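Local coordinates for lipoprotein (Streptococcus pneumoniae, PDB 3CX3) that binds zinc and probably delivers it to an ABC transporter, as the zinc-binding lipoprotein AdcAII of the pneumococcal surface, at residues A[16-19]-A[20-23]; A[153-156]-A[157-160]; A[266-269]-A[270-274]. One frame throughout, in Å; residues are numbered along the deposited sequence.

Interaction 1: residues A[16-19]-A[20-23]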
ATOM      1  N   SER A  16       7.861   7.284  -3.831  1.00 35.99           N
ATOM      2  CA  SER A  16       8.438   5.940  -3.906  1.00 35.65           C
ATOM      3  C   SER A  16       7.625   5.022  -4.791  1.00 35.92           C
ATOM      4  O   SER A  16       8.121   4.569  -5.840  1.00 36.70           O
ATOM      5  CB  SER A  16       8.728   5.329  -2.537  1.00 34.84           C
ATOM      6  OG  SER A  16       7.600   5.327  -1.699  1.00 34.93           O
ATOM      7  N   PHE A  17       6.375   4.788  -4.391  1.00 35.64           N
ATOM      8  CA  PHE A  17       5.465   3.913  -5.124  1.00 35.10           C
ATOM      9  C   PHE A  17       4.024   4.438  -5.020  1.00 36.12           C
ATOM     10  O   PHE A  17       3.831   5.529  -4.488  1.00 36.54           O
ATOM     11  CB  PHE A  17       5.672   2.438  -4.725  1.00 33.98           C
ATOM     12  CG  PHE A  17       4.968   2.014  -3.468  1.00 30.45           C
ATOM     13  CD1 PHE A  17       5.244   2.626  -2.230  1.00 29.37           C
ATOM     14  CD2 PHE A  17       4.074   0.954  -3.506  1.00 25.63           C
ATOM     15  CE1 PHE A  17       4.596   2.210  -1.050  1.00 25.31           C
ATOM     16  CE2 PHE A  17       3.422   0.537  -2.358  1.00 27.43           C
ATOM     17  CZ  PHE A  17       3.698   1.168  -1.104  1.00 24.77           C
ATOM     18  N   TYR A  18       3.041   3.699  -5.544  1.00 37.29           N
ATOM     19  CA  TYR A  18       1.711   4.252  -5.832  1.00 38.86           C
ATOM     20  C   TYR A  18       0.887   4.859  -4.680  1.00 39.79           C
ATOM     21  O   TYR A  18       0.375   5.970  -4.829  1.00 40.72           O
ATOM     22  CB  TYR A  18       0.830   3.287  -6.625  1.00 38.82           C
ATOM     23  CG  TYR A  18      -0.599   3.771  -6.670  1.00 40.13           C
ATOM     24  CD1 TYR A  18      -0.965   4.802  -7.535  1.00 42.79           C
ATOM     25  CD2 TYR A  18      -1.583   3.226  -5.832  1.00 40.11           C
ATOM     26  CE1 TYR A  18      -2.290   5.265  -7.594  1.00 43.40           C
ATOM     27  CE2 TYR A  18      -2.912   3.691  -5.870  1.00 41.25           C
ATOM     28  CZ  TYR A  18      -3.248   4.715  -6.759  1.00 43.11           C
ATOM     29  OH  TYR A  18      -4.521   5.210  -6.845  1.00 44.84           O
ATOM     30  N   PRO A  19       0.669   4.111  -3.570  1.00 40.10           N
ATOM     31  CA  PRO A  19      -0.145   4.722  -2.510  1.00 39.87           C
ATOM     32  C   PRO A  19       0.414   6.078  -2.133  1.00 40.07           C
ATOM     33  O   PRO A  19      -0.328   6.947  -1.714  1.00 40.65           O
ATOM     34  CB  PRO A  19       0.002   3.751  -1.338  1.00 39.73           C
ATOM     35  CG  PRO A  19       0.318   2.436  -1.959  1.00 40.43           C
ATOM     36  CD  PRO A  19       1.079   2.732  -3.227  1.00 40.36           C
ATOM     37  N   ILE A  20       1.722   6.243  -2.287  1.00 39.96           N
ATOM     38  CA  ILE A  20       2.384   7.509  -1.973  1.00 40.35           C
ATOM     39  C   ILE A  20       2.144   8.518  -3.109  1.00 41.28           C
ATOM     40  O   ILE A  20       1.739   9.658  -2.865  1.00 41.35           O
ATOM     41  CB  ILE A  20       3.901   7.305  -1.729  1.00 39.44           C
ATOM     42  CG1 ILE A  20       4.179   6.733  -0.339  1.00 37.78           C
ATOM     43  CG2 ILE A  20       4.605   8.612  -1.809  1.00 39.91           C
ATOM     44  CD1 ILE A  20       3.088   5.870   0.223  1.00 34.15           C
ATOM     45  N   TYR A  21       2.402   8.088  -4.345  1.00 42.19           N
ATOM     46  CA  TYR A  21       2.110   8.888  -5.524  1.00 43.65           C
ATOM     47  C   TYR A  21       0.754   9.550  -5.384  1.00 43.97           C
ATOM     48  O   TYR A  21       0.645  10.779  -5.431  1.00 43.60           O
ATOM     49  CB  TYR A  21       2.120   8.001  -6.771  1.00 43.68           C
ATOM     50  CG  TYR A  21       1.919   8.748  -8.067  1.00 46.43           C
ATOM     51  CD1 TYR A  21       2.803   9.758  -8.457  1.00 47.93           C
ATOM     52  CD2 TYR A  21       0.846   8.439  -8.915  1.00 48.46           C
ATOM     53  CE1 TYR A  21       2.624  10.449  -9.643  1.00 48.63           C
ATOM     54  CE2 TYR A  21       0.658   9.123 -10.108  1.00 49.89           C
ATOM     55  CZ  TYR A  21       1.556  10.127 -10.468  1.00 50.62           C
ATOM     56  OH  TYR A  21       1.385  10.804 -11.655  1.00 51.01           O
ATOM     57  N   ALA A  22      -0.251   8.702  -5.166  1.00 44.62           N
ATOM     58  CA  ALA A  22      -1.650   9.053  -5.205  1.00 45.87           C
ATOM     59  C   ALA A  22      -2.064   9.922  -4.050  1.00 47.20           C
ATOM     60  O   ALA A  22      -2.973  10.729  -4.171  1.00 47.44           O
ATOM     61  CB  ALA A  22      -2.476   7.803  -5.208  1.00 45.68           C
HETATM   62  N   MSE A  23      -1.411   9.736  -2.919  1.00 48.73           N
HETATM   63  CA  MSE A  23      -1.784  10.416  -1.706  1.00 50.71           C
HETATM   64  C   MSE A  23      -1.115  11.787  -1.604  1.00 51.47           C
HETATM   65  O   MSE A  23      -1.653  12.689  -0.970  1.00 51.40           O
HETATM   66  CB  MSE A  23      -1.400   9.550  -0.520  1.00 51.41           C
HETATM   67  CG  MSE A  23      -2.493   9.367   0.460  1.00 54.51           C
HETATM   68 SE   MSE A  23      -2.231   7.820   1.620  1.00 62.66          SE
HETATM   69  CE  MSE A  23      -3.580   8.289   2.869  1.00 59.26           C
TER
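Ala22 sets its methyl group over one face of the Tyr18 ring, one turn back along helix 18-28, with Ala22 CB 3.5 Å from Tyr18 CE1. The ring lies alongside the first turn because Tyr18 CG stands anti to its backbone N (chi1 169°), and the small methyl is the bump that fits beneath it. At the ring's near corner Tyr18 CD1 comes to the edge of the Tyr21 ring, whose end leads away from the turn; the Tyr21 side chain also touches Thr15 of strand 12-15. Around the turn, the Ile20 side chain enters the angle between Phe17 and Pro19: its tip, CD1, meets Phe17 CE1 at 4.2 Å and Pro19 CB at 4.1 Å. Ile20 CG1 also lies 3.9 Å from OG of Ser16, a hydroxyl that is hydrogen-bonded to Glu70. Pro19 CD sits over one face of the Phe17 ring, offset toward its rim, while Ser16 OG sits at its edge, in the plane of the ring; Trp122 adds an edge-to-face contact. The backbone closes the turn beneath these side chains. Phe17 O accepts the N-H of Tyr21 at 2.9 Å in a nearly straight bond (170°), and Tyr18 O accepts that of Ala22 at 2.8 Å. Met23 carries its selenium end onward against helix 125-142. Phe17 occupies the N-cap position, and its side chain is about 7 Å from the bound zinc. The arrangement is the strand-to-helix turn of a beta-alpha-beta unit, strand 12-15, helix 18-28 and strand 33-36, in a zinc-binding protein of the ZnuA-like family.

Interaction 2: residues A[153-156]-A[157-160]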
ATOM      1  N   ASN A 153      -7.386  19.276   1.366  1.00 56.86           N
ATOM      2  CA  ASN A 153      -7.286  18.104   0.505  1.00 55.90           C
ATOM      3  C   ASN A 153      -7.219  16.806   1.301  1.00 55.11           C
ATOM      4  O   ASN A 153      -7.991  15.872   1.049  1.00 55.02           O
ATOM      5  CB  ASN A 153      -6.087  18.223  -0.426  1.00 56.14           C
ATOM      6  CG  ASN A 153      -6.309  19.237  -1.513  1.00 55.41           C
ATOM      7  OD1 ASN A 153      -7.365  19.847  -1.589  1.00 56.16           O
ATOM      8  ND2 ASN A 153      -5.315  19.426  -2.362  1.00 56.44           N
ATOM      9  N   ALA A 154      -6.297  16.765   2.263  1.00 54.30           N
ATOM     10  CA  ALA A 154      -6.223  15.685   3.251  1.00 53.61           C
ATOM     11  C   ALA A 154      -7.539  15.477   4.003  1.00 53.72           C
ATOM     12  O   ALA A 154      -7.956  14.339   4.227  1.00 53.72           O
ATOM     13  CB  ALA A 154      -5.114  15.963   4.227  1.00 53.47           C
ATOM     14  N   GLN A 155      -8.187  16.583   4.367  1.00 54.32           N
ATOM     15  CA  GLN A 155      -9.413  16.583   5.158  1.00 55.02           C
ATOM     16  C   GLN A 155     -10.586  15.897   4.487  1.00 54.44           C
ATOM     17  O   GLN A 155     -11.339  15.136   5.125  1.00 54.04           O
ATOM     18  CB  GLN A 155      -9.798  18.012   5.519  1.00 55.65           C
ATOM     19  CG  GLN A 155     -10.291  18.131   6.938  1.00 59.46           C
ATOM     20  CD  GLN A 155      -9.580  17.153   7.852  1.00 64.12           C
ATOM     21  OE1 GLN A 155     -10.182  16.187   8.328  1.00 66.21           O
ATOM     22  NE2 GLN A 155      -8.279  17.370   8.066  1.00 64.76           N
ATOM     23  N   ALA A 156     -10.751  16.193   3.200  1.00 53.57           N
ATOM     24  CA  ALA A 156     -11.725  15.506   2.379  1.00 52.33           C
ATOM     25  C   ALA A 156     -11.339  14.044   2.351  1.00 51.31           C
ATOM     26  O   ALA A 156     -12.189  13.170   2.532  1.00 51.90           O
ATOM     27  CB  ALA A 156     -11.729  16.067   0.962  1.00 52.64           C
ATOM     28  N   PHE A 157     -10.051  13.779   2.141  1.00 49.11           N
ATOM     29  CA  PHE A 157      -9.592  12.422   1.926  1.00 47.26           C
ATOM     30  C   PHE A 157     -10.021  11.598   3.137  1.00 47.36           C
ATOM     31  O   PHE A 157     -10.819  10.661   3.006  1.00 46.73           O
ATOM     32  CB  PHE A 157      -8.079  12.402   1.683  1.00 46.41           C
ATOM     33  CG  PHE A 157      -7.511  11.042   1.362  1.00 44.13           C
ATOM     34  CD1 PHE A 157      -7.335  10.639   0.033  1.00 43.38           C
ATOM     35  CD2 PHE A 157      -7.115  10.182   2.379  1.00 41.81           C
ATOM     36  CE1 PHE A 157      -6.785   9.399  -0.272  1.00 43.09           C
ATOM     37  CE2 PHE A 157      -6.568   8.932   2.098  1.00 41.57           C
ATOM     38  CZ  PHE A 157      -6.392   8.535   0.773  1.00 43.77           C
ATOM     39  N   ILE A 158      -9.550  11.992   4.316  1.00 47.98           N
ATOM     40  CA  ILE A 158      -9.874  11.254   5.537  1.00 49.53           C
ATOM     41  C   ILE A 158     -11.375  11.071   5.692  1.00 50.64           C
ATOM     42  O   ILE A 158     -11.810  10.048   6.190  1.00 50.85           O
ATOM     43  CB  ILE A 158      -9.174  11.817   6.845  1.00 49.01           C
ATOM     44  CG1 ILE A 158     -10.130  12.611   7.743  1.00 50.26           C
ATOM     45  CG2 ILE A 158      -7.890  12.599   6.530  1.00 48.78           C
ATOM     46  CD1 ILE A 158     -10.661  11.817   8.949  1.00 50.46           C
ATOM     47  N   LYS A 159     -12.153  12.049   5.227  1.00 53.47           N
ATOM     48  CA  LYS A 159     -13.620  12.020   5.314  1.00 55.88           C
ATOM     49  C   LYS A 159     -14.240  10.948   4.426  1.00 56.76           C
ATOM     50  O   LYS A 159     -15.139  10.221   4.854  1.00 57.15           O
ATOM     51  CB  LYS A 159     -14.196  13.383   4.939  1.00 56.44           C
ATOM     52  CG  LYS A 159     -15.717  13.435   4.816  1.00 59.01           C
ATOM     53  CD  LYS A 159     -16.149  14.374   3.687  1.00 63.54           C
ATOM     54  CE  LYS A 159     -15.417  14.070   2.368  1.00 65.56           C
ATOM     55  NZ  LYS A 159     -16.351  14.150   1.213  1.00 67.43           N
ATOM     56  N   LYS A 160     -13.772  10.855   3.185  1.00 57.44           N
ATOM     57  CA  LYS A 160     -14.302   9.856   2.259  1.00 57.91           C
ATOM     58  C   LYS A 160     -13.662   8.496   2.520  1.00 57.39           C
ATOM     59  O   LYS A 160     -14.079   7.489   1.952  1.00 57.63           O
ATOM     60  CB  LYS A 160     -14.176  10.296   0.784  1.00 58.36           C
ATOM     61  CG  LYS A 160     -12.815  10.861   0.366  1.00 60.79           C
ATOM     62  CD  LYS A 160     -12.873  11.519  -1.011  1.00 63.42           C
ATOM     63  CE  LYS A 160     -11.770  12.581  -1.195  1.00 64.81           C
ATOM     64  NZ  LYS A 160     -10.373  12.040  -1.252  1.00 66.06           N
TER
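Two turns of the long helix 147-173 make this contact, with neighbours along one helix meeting through i to i+4 backbone bonds and short side-chain approaches. Phe157 N gives its hydrogen to Asn153 O at 3.1 Å, tilted 25° from the carbonyl plane. Lys159 N reaches Gln155 O at 3.2 Å from above that carbonyl's plane, a more bent bond. Lys160 N meets Ala156 O at 2.9 Å, approaching almost straight on to the oxygen. Ile158 N is likewise bonded to Ala154 O, though the position of Ala154 O is less certain.

Among the side chains, Gln155 and Ile158 run side by side and point the same way. The Gln155 chain bends at chi2 (33°), bringing its amide oxygen OE1 to 3.6 Å from Ile158 CG1, so a polar end rests against an aliphatic branch. Ala156 is bordered by the carbon chains of two lysines: Lys159 CE comes to 3.4 Å from Ala156 O, and Lys160 CG to 3.2 Å from the same oxygen. Lys160 CE also approaches the Ala156 methyl, 4.1 Å from CB. Phe157 turns its ring off this surface, with CG anti to the backbone N (chi1 -176°). The ring enters the interior against Ala128 and Ala132 of helix 125-142 and against Met23, Tyr268 and Leu269, while Asn153 ND2 makes a weak hydrogen bond to Val27 O.

The chemistry divides this stretch by side. Hydrogen-bonded amides hold the backbone, methylenes of the lysines pass beside the Ala156 carbonyl on the more exposed side, and the aromatic ring supplies apolar packing to the neighbouring helices.

Interaction 3: residues A[266-269]-A[270-274]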
ATOM      1  N   LYS A 266      -9.178   6.269 -11.906  1.00 76.51           N
ATOM      2  CA  LYS A 266      -9.640   6.216 -10.510  1.00 71.79           C
ATOM      3  C   LYS A 266      -8.733   6.861  -9.462  1.00 68.79           C
ATOM      4  O   LYS A 266      -7.509   6.857  -9.585  1.00 68.15           O
ATOM      5  CB  LYS A 266      -9.956   4.767 -10.107  1.00 72.01           C
ATOM      6  CG  LYS A 266     -10.724   3.960 -11.159  1.00 71.27           C
ATOM      7  CD  LYS A 266     -10.739   2.481 -10.811  1.00 71.63           C
ATOM      8  CE  LYS A 266     -12.123   1.992 -10.393  1.00 72.49           C
ATOM      9  NZ  LYS A 266     -12.763   2.828  -9.339  1.00 73.27           N
ATOM     10  N   THR A 267      -9.373   7.404  -8.426  1.00 65.27           N
ATOM     11  CA  THR A 267      -8.726   8.046  -7.285  1.00 61.99           C
ATOM     12  C   THR A 267      -7.964   6.958  -6.511  1.00 59.56           C
ATOM     13  O   THR A 267      -7.919   5.821  -6.965  1.00 59.10           O
ATOM     14  CB  THR A 267      -9.824   8.756  -6.416  1.00 62.32           C
ATOM     15  OG1 THR A 267      -9.428  10.092  -6.096  1.00 62.86           O
ATOM     16  CG2 THR A 267     -10.109   8.024  -5.146  1.00 62.06           C
ATOM     17  N   TYR A 268      -7.346   7.275  -5.373  1.00 56.76           N
ATOM     18  CA  TYR A 268      -6.766   6.202  -4.550  1.00 54.28           C
ATOM     19  C   TYR A 268      -7.880   5.422  -3.867  1.00 54.05           C
ATOM     20  O   TYR A 268      -7.983   4.200  -4.023  1.00 53.60           O
ATOM     21  CB  TYR A 268      -5.775   6.719  -3.506  1.00 53.92           C
ATOM     22  CG  TYR A 268      -5.284   5.614  -2.604  1.00 51.60           C
ATOM     23  CD1 TYR A 268      -4.345   4.697  -3.052  1.00 49.39           C
ATOM     24  CD2 TYR A 268      -5.778   5.466  -1.316  1.00 50.20           C
ATOM     25  CE1 TYR A 268      -3.910   3.665  -2.247  1.00 48.28           C
ATOM     26  CE2 TYR A 268      -5.333   4.431  -0.495  1.00 49.31           C
ATOM     27  CZ  TYR A 268      -4.398   3.540  -0.974  1.00 47.41           C
ATOM     28  OH  TYR A 268      -3.962   2.509  -0.191  1.00 45.53           O
ATOM     29  N   LEU A 269      -8.718   6.144  -3.125  1.00 54.17           N
ATOM     30  CA  LEU A 269      -9.829   5.558  -2.395  1.00 54.69           C
ATOM     31  C   LEU A 269     -10.819   4.812  -3.291  1.00 54.74           C
ATOM     32  O   LEU A 269     -11.398   3.798  -2.881  1.00 54.85           O
ATOM     33  CB  LEU A 269     -10.527   6.618  -1.556  1.00 54.84           C
ATOM     34  CG  LEU A 269      -9.748   6.954  -0.281  1.00 56.25           C
ATOM     35  CD1 LEU A 269     -10.426   8.070   0.495  1.00 57.25           C
ATOM     36  CD2 LEU A 269      -9.553   5.713   0.603  1.00 57.02           C
ATOM     37  N   GLU A 270     -10.985   5.303  -4.514  1.00 54.84           N
ATOM     38  CA  GLU A 270     -11.764   4.623  -5.537  1.00 54.96           C
ATOM     39  C   GLU A 270     -11.198   3.239  -5.887  1.00 53.90           C
ATOM     40  O   GLU A 270     -11.975   2.298  -6.075  1.00 54.13           O
ATOM     41  CB  GLU A 270     -11.903   5.511  -6.774  1.00 55.83           C
ATOM     42  CG  GLU A 270     -12.842   6.687  -6.533  1.00 59.72           C
ATOM     43  CD  GLU A 270     -13.004   7.619  -7.714  1.00 65.08           C
ATOM     44  OE1 GLU A 270     -13.870   8.512  -7.608  1.00 67.35           O
ATOM     45  OE2 GLU A 270     -12.286   7.479  -8.735  1.00 66.51           O
ATOM     46  N   ASN A 271      -9.864   3.113  -5.957  1.00 51.94           N
ATOM     47  CA  ASN A 271      -9.196   1.809  -6.162  1.00 50.38           C
ATOM     48  C   ASN A 271      -9.210   0.895  -4.926  1.00 49.71           C
ATOM     49  O   ASN A 271      -9.368  -0.340  -5.046  1.00 49.23           O
ATOM     50  CB  ASN A 271      -7.738   1.986  -6.608  1.00 50.43           C
ATOM     51  CG  ASN A 271      -7.597   2.357  -8.071  1.00 49.46           C
ATOM     52  OD1 ASN A 271      -7.937   1.585  -8.974  1.00 48.86           O
ATOM     53  ND2 ASN A 271      -7.037   3.532  -8.311  1.00 48.81           N
ATOM     54  N   LEU A 272      -9.001   1.494  -3.748  1.00 48.85           N
ATOM     55  CA  LEU A 272      -9.152   0.769  -2.490  1.00 48.50           C
ATOM     56  C   LEU A 272     -10.557   0.179  -2.428  1.00 49.77           C
ATOM     57  O   LEU A 272     -10.723  -1.036  -2.275  1.00 49.62           O
ATOM     58  CB  LEU A 272      -8.861   1.680  -1.287  1.00 47.83           C
ATOM     59  CG  LEU A 272      -8.862   1.136   0.151  1.00 45.84           C
ATOM     60  CD1 LEU A 272      -8.042  -0.137   0.349  1.00 43.40           C
ATOM     61  CD2 LEU A 272      -8.363   2.202   1.076  1.00 45.98           C
ATOM     62  N   GLU A 273     -11.557   1.044  -2.602  1.00 51.67           N
ATOM     63  CA  GLU A 273     -12.943   0.626  -2.598  1.00 54.25           C
ATOM     64  C   GLU A 273     -13.222  -0.471  -3.611  1.00 55.21           C
ATOM     65  O   GLU A 273     -13.964  -1.420  -3.303  1.00 56.18           O
ATOM     66  CB  GLU A 273     -13.879   1.814  -2.845  1.00 54.58           C
ATOM     67  CG  GLU A 273     -15.306   1.419  -3.202  1.00 57.60           C
ATOM     68  CD  GLU A 273     -16.353   2.440  -2.764  1.00 61.79           C
ATOM     69  OE1 GLU A 273     -17.530   2.044  -2.569  1.00 63.54           O
ATOM     70  OE2 GLU A 273     -16.011   3.628  -2.609  1.00 62.61           O
ATOM     71  N   GLU A 274     -12.662  -0.352  -4.816  1.00 55.75           N
ATOM     72  CA  GLU A 274     -12.936  -1.348  -5.861  1.00 56.15           C
ATOM     73  C   GLU A 274     -12.493  -2.758  -5.439  1.00 55.64           C
ATOM     74  O   GLU A 274     -13.210  -3.731  -5.634  1.00 55.49           O
ATOM     75  CB  GLU A 274     -12.305  -0.965  -7.192  1.00 56.25           C
ATOM     76  CG  GLU A 274     -12.309  -2.126  -8.172  1.00 59.71           C
ATOM     77  CD  GLU A 274     -11.883  -1.743  -9.561  1.00 64.04           C
ATOM     78  OE1 GLU A 274     -12.650  -2.051 -10.506  1.00 65.81           O
ATOM     79  OE2 GLU A 274     -10.793  -1.137  -9.711  1.00 64.79           O
TER
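Thr267 and Glu270 make the polar closure at the start of helix 268-281: Thr267 N donates to Glu270 OE2 at 2.9 Å in a nearly straight bond (170°), meeting the oxygen from above the carboxylate plane. The Glu270 chain reaches back because its CG lies anti to the carbonyl carbon (chi1 -72°) and the rest is extended. Asn271 supplies a second grip on Thr267, its ND2 making a weak bond of 2.8 Å to Thr267 O, a carbonyl that also receives a weak bond from Asn271 N. Asn271 OD1 is held in turn by Asn264, and ND2 has another weak partner in Tyr18 OH.

Charge adds a looser layer. Lys266 NZ lies 4.4 Å from Glu274 OE2, beyond salt-bridge distance, and makes a weak bond to Glu270 O. The Lys266 and Glu274 side chains cross at about a right angle, Lys266 CE coming to 3.5 Å from Glu274 OE2; the opposite charges may still attract across the turn.

Apolar contact occupies another side. Leu269 and Leu272 lie side by side, with their CD2 methyls 3.7 Å apart, and Leu272 CD2 also meets Tyr268 CE2 at 4.1 Å. Regular backbone bonds link Leu272 N to Tyr268 O and Glu273 N to Leu269 O. This first turn sits between helices 18-28 and 147-173: Tyr268 packs on Pro19, Ala22 and Phe157, with its OH bonded to Trp122 O, while Leu269 meets Lys160 and Glu273 touches Leu164 and Lys167.

In the fold
The three turns belong to three helices that meet one another. Interaction 1 is the most buried, its centre about 8 Å from that of the chain, whereas interaction 2 lies about 18 Å out and is partly exposed; interaction 3 falls between. Aromatic and proline shapes carry the first, backbone bonds and lysine methylenes the second, and polar bonds with flanking charges the third. Met23 CE touches Phe157 CE2 at 3.2 Å, joining interactions 1 and 2. Tyr268 faces both others, its CD1 3.3 Å from Tyr18 CE2 and its CD2 3.8 Å from Phe157 CZ. Interactions 1 and 3 each start a helix; interaction 2 lies within one.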